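Mutual gliding-motility protein MglA (Myxococcus xanthus, PDB 6IZW) is a small Ras-like protein of the ADP-ribosylation factor family, with a P-loop nucleotide-binding fold, named for its part in gliding motility. Local coordinates at residues Cys13-Tyr18 with Phe74-Val79; Phe101-Gln106 with Tyr136-Asn141. All coordinates share one frame; numbering follows the deposited sequence.

Interaction 1: Cys13-Tyr18 with Phe74-Val79; sequences CKIVYY and FHLYTV
Lys-14 and Tyr-77 meet on one face of a parallel strand pair, the lysine chain crossing the ring with CE 3.9 Å from Tyr-77 CD1. Because Lys-14 CG stands anti to the backbone N (chi1 180°) and the chain beyond stays extended, NZ arrives over the ring face, 4.7 Å from the centroid of the Tyr-77 ring, a cation-pi contact. On the other face, Ile-15 CD1 comes within 3.4 Å of Phe-74 CD1, approaching the ring obliquely. Cys-13 CB lies 3.6 Å from the same Phe-74 CD1, and its sulfur makes a looser, oblique contact with that ring. Near the end of the pair, Val-16 CG1 and Val-79 CG1 touch at 3.6 Å.

Five backbone hydrogen bonds set this register, from His-75 N to Cys-13 O through to Val-79 N with Tyr-17 O. The 2.6 Å bond from Tyr-17 N to Tyr-77 O is nearly straight.

Farther out, Lys-14 NZ also bonds Lys-94 O of its own chain and Asn-37 O of the neighbouring MglB chain, while Tyr-77 OH bonds Ser-57 of the MglB chain. Helix 176-192 covers Cys-13 and Phe-74. The ammonium group is thus shared between a ring face and carbonyl oxygens, which probably favours its charged form; the Lys-14/Tyr-77 pair puts this face of the sheet in contact with the MglB chain.

Interaction 2: Phe101-Gln106 with Tyr136-Asn141; sequences FVADSQ and YVIQYN. With GSP (5'-guanosine-diphosphate-monothiophosphate), chain D.
Ser-105 and Asn-141 meet where two parallel strands give way to loops, and hydrogen bonds close that end of the pair. Asn-141 O takes two donors from one residue: Ser-105 N, and Ser-105 OG at 2.8 Å from Asn-141 O. They reach the oxygen from opposite faces of its carbonyl plane, the hydroxyl from 35° out of it. Ser-105 OG is also bonded to Arg-143. Behind this, the usual parallel ladder runs from Phe-101 N with Val-137 O to Asn-141 N with Ala-103 O.

Beside it, Asp-104 OD1 closes an Asx turn by accepting from Gln-106 N at 3.1 Å, on its anti side. The syn side of the same oxygen receives Gln-106 NE2, and Asp-104 OD2 forms a salt bridge with Lys-142.

Apolar contacts fill the face that carries Phe-101 and Ile-138. Phe-101 CB sits in the plane of the Tyr-136 ring at its edge, 3.7 Å from Tyr-136 CE1. With Phe-101 CG anti to the backbone N (chi1 -175°), the phenyl ring lies alongside Ile-138, whose CD1 is 3.6 Å from Phe-101 CD2. On the reverse face Val-102 CG1 is 3.6 Å from Gln-139 OE1, an amide oxygen that is bonded to Asn-28.

The ligand contact comes from Asn-141, whose ND2 donates to N7 of GSP at 3.0 Å and also to Cys-23 O; Asn-141 OD1 accepts from Ala-170 N. Asn-141, Lys-142 and Asp-144 fit the NKxD motif of Ras-like proteins. Both ends of the Asn-141 amide are engaged and its backbone oxygen is gripped twice by Ser-105, which probably fixes the N-H that meets N7.

In the fold
Both segments of interaction 1 precede those of interaction 2 in the sequence, and the centres of the two contacts lie 15 Å apart in one mixed sheet. Strands 10-18 and 98-104 are neighbours there, giving the parallel order 70-78, 10-18, 98-104, 136-141. The contacts join directly: Tyr-18 O and Val-102 N are 2.7 Å apart, a probable hydrogen bond, and Tyr-17 packs on Val-102. Interaction 2 belongs to a beta-alpha-beta unit with helix 110-126. Both contacts reach the nucleotide end of the sheet, interaction 1 with Thr-78 near magnesium and interaction 2 at the guanine, so a continuous beta core links the two ends of the GSP site.

Interaction 1: Cys13-Tyr18 with Phe74-Val79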
loop_
_atom_site.group_PDB
_atom_site.type_symbol
_atom_site.label_atom_id
_atom_site.label_comp_id
_atom_site.label_asym_id
_atom_site.label_seq_id
_atom_site.Cartn_x
_atom_site.Cartn_y
_atom_site.Cartn_z
ATOM N N CYS A 13 -13.517 -2.420 7.990
ATOM C CA CYS A 13 -12.566 -2.003 9.010
ATOM C C CYS A 13 -11.162 -2.394 8.589
ATOM O O CYS A 13 -10.942 -3.458 7.996
ATOM C CB CYS A 13 -12.890 -2.635 10.370
ATOM S SG CYS A 13 -14.501 -2.103 11.039
ATOM N N LYS A 14 -10.206 -1.551 8.943
ATOM C CA LYS A 14 -8.817 -1.727 8.542
ATOM C C LYS A 14 -7.979 -2.060 9.772
ATOM O O LYS A 14 -7.948 -1.293 10.743
ATOM C CB LYS A 14 -8.292 -0.471 7.840
ATOM C CG LYS A 14 -6.828 -0.610 7.404
ATOM C CD LYS A 14 -6.468 0.415 6.347
ATOM C CE LYS A 14 -4.985 0.609 6.251
ATOM N NZ LYS A 14 -4.701 1.523 5.110
ATOM N N ILE A 15 -7.289 -3.194 9.727
ATOM C CA ILE A 15 -6.432 -3.634 10.823
ATOM C C ILE A 15 -4.997 -3.784 10.308
ATOM O O ILE A 15 -4.758 -4.420 9.273
ATOM C CB ILE A 15 -6.971 -4.940 11.443
ATOM C CG1 ILE A 15 -8.335 -4.625 12.087
ATOM C CG2 ILE A 15 -5.984 -5.518 12.511
ATOM C CD1 ILE A 15 -9.135 -5.797 12.354
ATOM N N VAL A 16 -4.050 -3.178 11.016
ATOM C CA VAL A 16 -2.662 -3.165 10.595
ATOM C C VAL A 16 -1.839 -3.913 11.627
ATOM O O VAL A 16 -1.940 -3.639 12.831
ATOM C CB VAL A 16 -2.136 -1.733 10.398
ATOM C CG1 VAL A 16 -0.643 -1.777 10.188
ATOM C CG2 VAL A 16 -2.838 -1.096 9.194
ATOM N N TYR A 17 -1.075 -4.901 11.152
ATOM C CA TYR A 17 -0.086 -5.593 11.963
ATOM C C TYR A 17 1.240 -4.854 11.859
ATOM O O TYR A 17 1.732 -4.612 10.752
ATOM C CB TYR A 17 0.074 -7.039 11.507
ATOM C CG TYR A 17 -1.072 -7.931 11.917
ATOM C CD1 TYR A 17 -2.340 -7.787 11.340
ATOM C CD2 TYR A 17 -0.895 -8.916 12.888
ATOM C CE1 TYR A 17 -3.388 -8.592 11.711
ATOM C CE2 TYR A 17 -1.948 -9.734 13.280
ATOM C CZ TYR A 17 -3.195 -9.572 12.675
ATOM O OH TYR A 17 -4.259 -10.371 13.036
ATOM N N TYR A 18 1.799 -4.504 13.022
ATOM C CA TYR A 18 3.004 -3.713 13.201
ATOM C C TYR A 18 4.001 -4.484 14.064
ATOM O O TYR A 18 3.619 -5.320 14.881
ATOM C CB TYR A 18 2.658 -2.384 13.885
ATOM C CG TYR A 18 3.453 -1.182 13.445
ATOM C CD1 TYR A 18 4.621 -0.827 14.092
ATOM C CD2 TYR A 18 3.007 -0.376 12.420
ATOM C CE1 TYR A 18 5.346 0.285 13.704
ATOM C CE2 TYR A 18 3.703 0.756 12.038
ATOM C CZ TYR A 18 4.876 1.075 12.672
ATOM O OH TYR A 18 5.584 2.184 12.266
ATOM N N PHE A 74 -13.148 -7.136 7.091
ATOM C CA PHE A 74 -11.931 -6.669 7.728
ATOM C C PHE A 74 -10.803 -6.722 6.717
ATOM O O PHE A 74 -10.585 -7.755 6.066
ATOM C CB PHE A 74 -11.582 -7.486 8.974
ATOM C CG PHE A 74 -12.482 -7.190 10.131
ATOM C CD1 PHE A 74 -12.233 -6.124 10.963
ATOM C CD2 PHE A 74 -13.618 -7.948 10.347
ATOM C CE1 PHE A 74 -13.080 -5.835 12.012
ATOM C CE2 PHE A 74 -14.463 -7.674 11.395
ATOM C CZ PHE A 74 -14.195 -6.607 12.223
ATOM N N HIS A 75 -10.130 -5.592 6.560
ATOM C CA HIS A 75 -9.040 -5.436 5.611
ATOM C C HIS A 75 -7.773 -5.533 6.440
ATOM O O HIS A 75 -7.486 -4.632 7.234
ATOM C CB HIS A 75 -9.162 -4.102 4.868
ATOM C CG HIS A 75 -10.458 -3.954 4.125
ATOM N ND1 HIS A 75 -10.665 -4.505 2.875
ATOM C CD2 HIS A 75 -11.633 -3.377 4.482
ATOM C CE1 HIS A 75 -11.903 -4.254 2.485
ATOM N NE2 HIS A 75 -12.511 -3.567 3.440
ATOM N N LEU A 76 -7.067 -6.659 6.329
ATOM C CA LEU A 76 -5.892 -6.924 7.164
ATOM C C LEU A 76 -4.630 -6.529 6.416
ATOM O O LEU A 76 -4.436 -6.932 5.262
ATOM C CB LEU A 76 -5.807 -8.395 7.586
ATOM C CG LEU A 76 -7.046 -9.072 8.242
ATOM C CD1 LEU A 76 -6.724 -10.496 8.731
ATOM C CD2 LEU A 76 -7.582 -8.249 9.373
ATOM N N TYR A 77 -3.765 -5.761 7.079
ATOM C CA TYR A 77 -2.475 -5.387 6.518
ATOM C C TYR A 77 -1.351 -5.741 7.483
ATOM O O TYR A 77 -1.533 -5.725 8.707
ATOM C CB TYR A 77 -2.411 -3.873 6.229
ATOM C CG TYR A 77 -3.250 -3.403 5.075
ATOM C CD1 TYR A 77 -4.608 -3.134 5.244
ATOM C CD2 TYR A 77 -2.688 -3.192 3.813
ATOM C CE1 TYR A 77 -5.404 -2.678 4.178
ATOM C CE2 TYR A 77 -3.476 -2.742 2.731
ATOM C CZ TYR A 77 -4.831 -2.483 2.925
ATOM O OH TYR A 77 -5.629 -2.035 1.871
ATOM N N THR A 78 -0.182 -6.053 6.923
ATOM C CA THR A 78 1.062 -6.007 7.667
ATOM C C THR A 78 1.981 -4.969 7.033
ATOM O O THR A 78 1.924 -4.720 5.830
ATOM C CB THR A 78 1.777 -7.375 7.706
ATOM O OG1 THR A 78 2.645 -7.509 6.568
ATOM C CG2 THR A 78 0.756 -8.504 7.713
ATOM N N VAL A 79 2.832 -4.365 7.848
ATOM C CA VAL A 79 3.787 -3.372 7.376
ATOM C C VAL A 79 5.122 -4.067 7.126
ATOM O O VAL A 79 5.336 -5.182 7.617
ATOM C CB VAL A 79 3.946 -2.232 8.401
ATOM C CG1 VAL A 79 2.606 -1.590 8.697
ATOM C CG2 VAL A 79 4.606 -2.763 9.694
#

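Interaction 2: Phe101-Gln106 with Tyr136-Asn141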
loop_
_atom_site.group_PDB
_atom_site.type_symbol
_atom_site.label_atom_id
_atom_site.label_comp_id
_atom_site.label_asym_id
_atom_site.label_seq_id
_atom_site.Cartn_x
_atom_site.Cartn_y
_atom_site.Cartn_z
ATOM N N PHE A 101 0.142 -5.066 17.531
ATOM C CA PHE A 101 1.580 -4.961 17.621
ATOM C C PHE A 101 2.130 -6.348 17.895
ATOM O O PHE A 101 1.830 -6.941 18.937
ATOM C CB PHE A 101 2.037 -3.979 18.703
ATOM C CG PHE A 101 3.542 -3.782 18.713
ATOM C CD1 PHE A 101 4.134 -2.884 17.850
ATOM C CD2 PHE A 101 4.359 -4.547 19.538
ATOM C CE1 PHE A 101 5.500 -2.698 17.834
ATOM C CE2 PHE A 101 5.736 -4.372 19.530
ATOM C CZ PHE A 101 6.303 -3.453 18.672
ATOM N N VAL A 102 2.934 -6.846 16.965
ATOM C CA VAL A 102 3.559 -8.165 17.046
ATOM C C VAL A 102 4.984 -7.992 17.545
ATOM O O VAL A 102 5.820 -7.396 16.850
ATOM C CB VAL A 102 3.537 -8.859 15.675
ATOM C CG1 VAL A 102 4.037 -10.306 15.781
ATOM C CG2 VAL A 102 2.105 -8.815 15.084
ATOM N N ALA A 103 5.265 -8.526 18.737
ATOM C CA ALA A 103 6.584 -8.483 19.358
ATOM C C ALA A 103 7.255 -9.850 19.293
ATOM O O ALA A 103 6.609 -10.886 19.486
ATOM C CB ALA A 103 6.497 -8.046 20.828
ATOM N N ASP A 104 8.560 -9.834 19.053
ATOM C CA ASP A 104 9.390 -11.029 18.973
ATOM C C ASP A 104 9.933 -11.316 20.370
ATOM O O ASP A 104 10.586 -10.462 20.967
ATOM C CB ASP A 104 10.507 -10.774 17.950
ATOM C CG ASP A 104 11.319 -11.999 17.610
ATOM O OD1 ASP A 104 11.624 -12.824 18.515
ATOM O OD2 ASP A 104 11.699 -12.116 16.416
ATOM N N SER A 105 9.655 -12.500 20.904
ATOM C CA SER A 105 10.009 -12.787 22.292
ATOM C C SER A 105 11.485 -13.100 22.518
ATOM O O SER A 105 11.864 -13.335 23.671
ATOM C CB SER A 105 9.184 -13.966 22.833
ATOM O OG SER A 105 7.820 -13.631 22.911
ATOM N N GLN A 106 12.315 -13.148 21.478
ATOM C CA GLN A 106 13.736 -13.453 21.667
ATOM C C GLN A 106 14.417 -12.291 22.383
ATOM O O GLN A 106 14.245 -11.131 21.989
ATOM C CB GLN A 106 14.431 -13.705 20.315
ATOM C CG GLN A 106 13.880 -14.863 19.503
ATOM C CD GLN A 106 14.491 -14.964 18.088
ATOM O OE1 GLN A 106 15.449 -15.699 17.876
ATOM N NE2 GLN A 106 13.916 -14.240 17.121
ATOM N N TYR A 136 -6.315 -1.556 20.184
ATOM C CA TYR A 136 -4.911 -1.914 20.162
ATOM C C TYR A 136 -4.739 -3.199 20.965
ATOM O O TYR A 136 -5.215 -3.274 22.098
ATOM C CB TYR A 136 -4.110 -0.758 20.771
ATOM C CG TYR A 136 -2.675 -1.054 21.063
ATOM C CD1 TYR A 136 -1.936 -1.801 20.176
ATOM C CD2 TYR A 136 -2.056 -0.572 22.215
ATOM C CE1 TYR A 136 -0.637 -2.074 20.408
ATOM C CE2 TYR A 136 -0.733 -0.849 22.476
ATOM C CZ TYR A 136 -0.029 -1.599 21.545
ATOM O OH TYR A 136 1.291 -1.921 21.706
ATOM N N VAL A 137 -4.088 -4.215 20.389
ATOM C CA VAL A 137 -3.698 -5.388 21.167
ATOM C C VAL A 137 -2.245 -5.709 20.854
ATOM O O VAL A 137 -1.717 -5.334 19.805
ATOM C CB VAL A 137 -4.609 -6.623 20.920
ATOM C CG1 VAL A 137 -6.109 -6.252 21.127
ATOM C CG2 VAL A 137 -4.396 -7.199 19.570
ATOM N N ILE A 138 -1.571 -6.369 21.800
ATOM C CA ILE A 138 -0.201 -6.797 21.573
ATOM C C ILE A 138 -0.112 -8.321 21.586
ATOM O O ILE A 138 -0.747 -8.999 22.408
ATOM C CB ILE A 138 0.789 -6.165 22.572
ATOM C CG1 ILE A 138 2.184 -6.735 22.319
ATOM C CG2 ILE A 138 0.425 -6.447 23.977
ATOM C CD1 ILE A 138 3.328 -5.799 22.725
ATOM N N GLN A 139 0.693 -8.850 20.656
ATOM C CA GLN A 139 0.976 -10.272 20.517
ATOM C C GLN A 139 2.441 -10.534 20.889
ATOM O O GLN A 139 3.347 -9.976 20.260
ATOM C CB GLN A 139 0.691 -10.724 19.078
ATOM C CG GLN A 139 0.973 -12.236 18.823
ATOM C CD GLN A 139 0.672 -12.664 17.399
ATOM O OE1 GLN A 139 1.592 -12.806 16.589
ATOM N NE2 GLN A 139 -0.619 -12.885 17.080
ATOM N N TYR A 140 2.683 -11.378 21.898
ATOM C CA TYR A 140 4.044 -11.882 22.164
ATOM C C TYR A 140 4.220 -13.148 21.343
ATOM O O TYR A 140 3.776 -14.227 21.745
ATOM C CB TYR A 140 4.284 -12.184 23.644
ATOM C CG TYR A 140 3.941 -11.058 24.574
ATOM C CD1 TYR A 140 4.199 -9.743 24.216
ATOM C CD2 TYR A 140 3.325 -11.306 25.800
ATOM C CE1 TYR A 140 3.860 -8.690 25.064
ATOM C CE2 TYR A 140 2.980 -10.264 26.658
ATOM C CZ TYR A 140 3.258 -8.955 26.279
ATOM O OH TYR A 140 2.945 -7.901 27.117
ATOM N N ASN A 141 4.824 -13.011 20.175
ATOM C CA ASN A 141 5.006 -14.115 19.254
ATOM C C ASN A 141 6.349 -14.821 19.523
ATOM O O ASN A 141 7.215 -14.304 20.225
ATOM C CB ASN A 141 4.917 -13.602 17.814
ATOM C CG ASN A 141 4.750 -14.735 16.803
ATOM O OD1 ASN A 141 4.085 -15.730 17.096
ATOM N ND2 ASN A 141 5.399 -14.613 15.630
HETATM P PG GSP D . 9.131 -8.551 7.892
HETATM O O3B GSP D . 8.884 -9.839 8.840
HETATM S S1G GSP D . 10.830 -8.564 7.464
HETATM O O2G GSP D . 8.853 -7.335 8.726
HETATM O O3G GSP D . 8.225 -8.566 6.660
HETATM P PB GSP D . 7.533 -10.469 9.448
HETATM O O1B GSP D . 6.415 -10.492 8.484
HETATM O O2B GSP D . 7.112 -9.966 10.761
HETATM P PA GSP D . 7.630 -13.260 9.044
HETATM O O1A GSP D . 6.175 -13.350 9.242
HETATM O O2A GSP D . 8.009 -13.242 7.604
HETATM O O3A GSP D . 8.149 -11.915 9.771
HETATM O "O5'" GSP D . 8.436 -14.376 9.868
HETATM C "C5'" GSP D . 9.853 -14.301 9.922
HETATM C "C4'" GSP D . 10.484 -15.657 10.197
HETATM O "O4'" GSP D . 10.201 -16.021 11.533
HETATM C "C3'" GSP D . 9.890 -16.758 9.317
HETATM O "O3'" GSP D . 10.919 -17.697 9.074
HETATM C "C2'" GSP D . 8.828 -17.378 10.203
HETATM O "O2'" GSP D . 8.556 -18.733 9.894
HETATM C "C1'" GSP D . 9.490 -17.252 11.566
HETATM N N9 GSP D . 8.491 -17.215 12.644
HETATM C C8 GSP D . 7.364 -16.426 12.680
HETATM N N7 GSP D . 6.727 -16.686 13.845
HETATM C C5 GSP D . 7.427 -17.624 14.544
HETATM C C6 GSP D . 7.206 -18.242 15.762
HETATM O O6 GSP D . 6.225 -17.949 16.424
HETATM N N1 GSP D . 8.075 -19.190 16.240
HETATM C C2 GSP D . 9.186 -19.515 15.485
HETATM N N2 GSP D . 10.033 -20.429 15.956
HETATM N N3 GSP D . 9.402 -18.913 14.258
HETATM C C4 GSP D . 8.538 -17.976 13.794
#